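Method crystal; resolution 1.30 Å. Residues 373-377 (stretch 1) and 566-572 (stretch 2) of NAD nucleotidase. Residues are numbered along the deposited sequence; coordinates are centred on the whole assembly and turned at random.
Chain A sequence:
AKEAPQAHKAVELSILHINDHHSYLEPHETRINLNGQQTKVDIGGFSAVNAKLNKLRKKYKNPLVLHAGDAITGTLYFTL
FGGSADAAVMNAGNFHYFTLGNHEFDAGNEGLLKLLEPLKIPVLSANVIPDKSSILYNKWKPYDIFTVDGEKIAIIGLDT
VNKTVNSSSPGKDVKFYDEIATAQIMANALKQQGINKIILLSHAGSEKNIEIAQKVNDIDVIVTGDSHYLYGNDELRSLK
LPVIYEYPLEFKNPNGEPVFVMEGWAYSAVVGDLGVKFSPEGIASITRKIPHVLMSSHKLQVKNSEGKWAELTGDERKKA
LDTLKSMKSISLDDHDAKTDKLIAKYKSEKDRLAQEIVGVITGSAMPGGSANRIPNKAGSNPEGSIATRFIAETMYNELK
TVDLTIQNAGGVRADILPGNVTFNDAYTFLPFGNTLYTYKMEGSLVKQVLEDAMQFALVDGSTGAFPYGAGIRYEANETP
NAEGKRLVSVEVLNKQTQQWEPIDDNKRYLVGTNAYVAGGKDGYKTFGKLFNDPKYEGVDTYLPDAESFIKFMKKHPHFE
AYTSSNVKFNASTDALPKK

Stretch 1 (373-377) RIPNK
Stretch 2 566-572: NVKFNAS

What backbone shapes bring the two stretches together? Residues 567-570 form an extended strand, with phi/psi of -136/128 at Val567, -112/110 at Lys568, -114/117 at Phe569 and -91/101 at Asn570; Ala571 leaves it at -71/147. Against it lies a type II beta turn from Ile374 to Lys377, whose central residues are Pro375 (-67/149) and Asn376 (64/23). Proline's ring fixes phi near the value the first corner needs, and asparagine tolerates the positive phi of the second better than most residues. The register sets Pro375 CA 6.0 Å from Phe569 CA and Asn376 CA 6.0 Å from Ala571 CA, so the two chains advance in roughly the same sense.

Which side chains of the second stretch face the turn? Alternation along the strand sends the CA-to-CB bonds of Val567 and Phe569 toward the turn and those of Lys568 and Asn570 away; Ala571, just past the strand, keeps the pattern and points toward it. Lys568 is fully extended, all four chi angles t, and stays exposed. Val567 has chi1 at 176° (t), and its CG1 lies 4.3 Å from Pro375 CG, a loose apolar contact between buried residues.

How does Phe569 fill the centre of the contact? Its chi1 of -176° (t) and chi2 of 69° bring the ring's CE2 to Ile374 and its CD2 edge to the Pro375 carbonyl, and it loses more surface to the other stretch than any other residue here. Ile374, at phi/psi -118/128 with chi1 -57° (m) and chi2 174° (t), has its CA-to-CB bond sideways, yet its CG2 comes within 3.6 Å of Phe569 CE2. The Pro375 ring, C-gamma exo, packs lower on the same side chain, CG to Phe569 CB at 3.9 Å. Pro375 O meets the ring at its edge, near its plane, 3.4 Å from Phe569 CD2. The side chain thus meets the isoleucine most closely at CE2 and the proline ring most closely at CB, while a ring edge borders the Pro375 carbonyl.

What polar bond ties the turn to the strand? Asn376, with chi1 -71° (m) and chi2 -46°, directs its amide to the strand backbone: Asn376 ND2 donates to Phe569 O at 2.9 Å, with an N-H...O angle of 159°. It is the one hydrogen bond between the stretches, and a short amide side chain at the turn's corner can make it without a long reach. Ala571 sits beside it, its CB 3.6 Å from Asn376 O and 4.1 Å from Asn376 CB, the small methyl fitting close to the turn backbone. Together the two stretches bury 286 Å², counting both sides.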

# COMPACT_ATOMS: atom_id res chain seq x y z
N ARG A 373 -7.51 -37.71 31.52
CA ARG A 373 -8.08 -36.46 31.01
C ARG A 373 -8.07 -35.33 32.03
O ARG A 373 -7.78 -34.18 31.69
CB ARG A 373 -9.51 -36.68 30.50
CG ARG A 373 -9.57 -37.40 29.17
CD ARG A 373 -11.00 -37.76 28.82
NE ARG A 373 -11.10 -38.35 27.49
CZ ARG A 373 -12.24 -38.77 26.96
NH1 ARG A 373 -13.37 -38.66 27.65
NH2 ARG A 373 -12.26 -39.30 25.74
N ILE A 374 -8.38 -35.66 33.29
CA ILE A 374 -8.44 -34.66 34.35
C ILE A 374 -7.41 -34.99 35.43
O ILE A 374 -7.36 -36.11 35.93
CB ILE A 374 -9.84 -34.61 34.98
CG1 ILE A 374 -10.89 -34.32 33.91
CG2 ILE A 374 -9.89 -33.56 36.08
CD1 ILE A 374 -12.31 -34.40 34.40
N PRO A 375 -6.57 -34.00 35.80
CA PRO A 375 -5.53 -34.27 36.80
C PRO A 375 -6.13 -34.56 38.16
O PRO A 375 -7.20 -34.03 38.48
CB PRO A 375 -4.74 -32.96 36.85
CG PRO A 375 -5.11 -32.22 35.59
CD PRO A 375 -6.52 -32.61 35.30
N ASN A 376 -5.45 -35.39 38.95
CA ASN A 376 -5.81 -35.64 40.34
C ASN A 376 -7.18 -36.30 40.55
O ASN A 376 -7.78 -36.18 41.62
CB ASN A 376 -5.70 -34.35 41.16
CG ASN A 376 -4.26 -33.92 41.37
OD1 ASN A 376 -3.41 -34.74 41.71
ND2 ASN A 376 -3.98 -32.64 41.15
N LYS A 377 -7.66 -37.00 39.53
CA LYS A 377 -8.87 -37.81 39.67
C LYS A 377 -8.49 -39.28 39.80
O LYS A 377 -7.39 -39.68 39.42
CB LYS A 377 -9.80 -37.61 38.47
CG LYS A 377 -10.56 -36.30 38.48
CD LYS A 377 -11.38 -36.15 39.75
CE LYS A 377 -12.26 -34.91 39.72
NZ LYS A 377 -13.68 -35.24 39.41
N ASN A 566 1.29 -28.13 32.22
CA ASN A 566 0.89 -26.72 32.23
C ASN A 566 -0.45 -26.48 32.93
O ASN A 566 -1.09 -25.44 32.74
CB ASN A 566 0.87 -26.10 30.82
CG ASN A 566 2.25 -25.71 30.31
OD1 ASN A 566 2.45 -25.48 29.11
ND2 ASN A 566 3.22 -25.61 31.23
N VAL A 567 -0.89 -27.45 33.72
CA VAL A 567 -2.14 -27.32 34.47
C VAL A 567 -1.96 -27.80 35.91
O VAL A 567 -1.47 -28.91 36.15
CB VAL A 567 -3.28 -28.13 33.83
CG1 VAL A 567 -4.53 -28.05 34.69
CG2 VAL A 567 -3.57 -27.62 32.42
N LYS A 568 -2.36 -26.96 36.86
CA LYS A 568 -2.49 -27.39 38.25
C LYS A 568 -3.97 -27.38 38.61
O LYS A 568 -4.59 -26.32 38.70
CB LYS A 568 -1.71 -26.49 39.22
CG LYS A 568 -1.87 -26.93 40.68
CD LYS A 568 -0.91 -26.23 41.63
CE LYS A 568 -1.17 -26.68 43.07
NZ LYS A 568 -0.16 -26.15 44.02
N PHE A 569 -4.53 -28.57 38.79
CA PHE A 569 -5.95 -28.70 39.06
C PHE A 569 -6.17 -29.24 40.46
O PHE A 569 -5.76 -30.36 40.79
CB PHE A 569 -6.60 -29.61 38.01
CG PHE A 569 -8.09 -29.73 38.15
CD1 PHE A 569 -8.91 -28.65 37.87
CD2 PHE A 569 -8.68 -30.92 38.55
CE1 PHE A 569 -10.29 -28.75 38.00
CE2 PHE A 569 -10.06 -31.02 38.68
CZ PHE A 569 -10.86 -29.94 38.40
N ASN A 570 -6.82 -28.44 41.29
CA ASN A 570 -7.08 -28.82 42.67
C ASN A 570 -8.42 -29.53 42.76
O ASN A 570 -9.47 -28.90 42.73
CB ASN A 570 -7.05 -27.59 43.58
CG ASN A 570 -5.77 -26.77 43.42
OD1 ASN A 570 -5.82 -25.55 43.25
ND2 ASN A 570 -4.63 -27.44 43.47
N ALA A 571 -8.39 -30.86 42.83
CA ALA A 571 -9.61 -31.66 42.85
C ALA A 571 -10.32 -31.49 44.19
O ALA A 571 -9.68 -31.30 45.22
CB ALA A 571 -9.29 -33.12 42.60
N SER A 572 -11.65 -31.55 44.16
CA SER A 572 -12.43 -31.40 45.39
C SER A 572 -12.25 -32.64 46.27
O SER A 572 -12.34 -33.77 45.79
CB SER A 572 -13.90 -31.18 45.07
OG SER A 572 -14.44 -32.28 44.36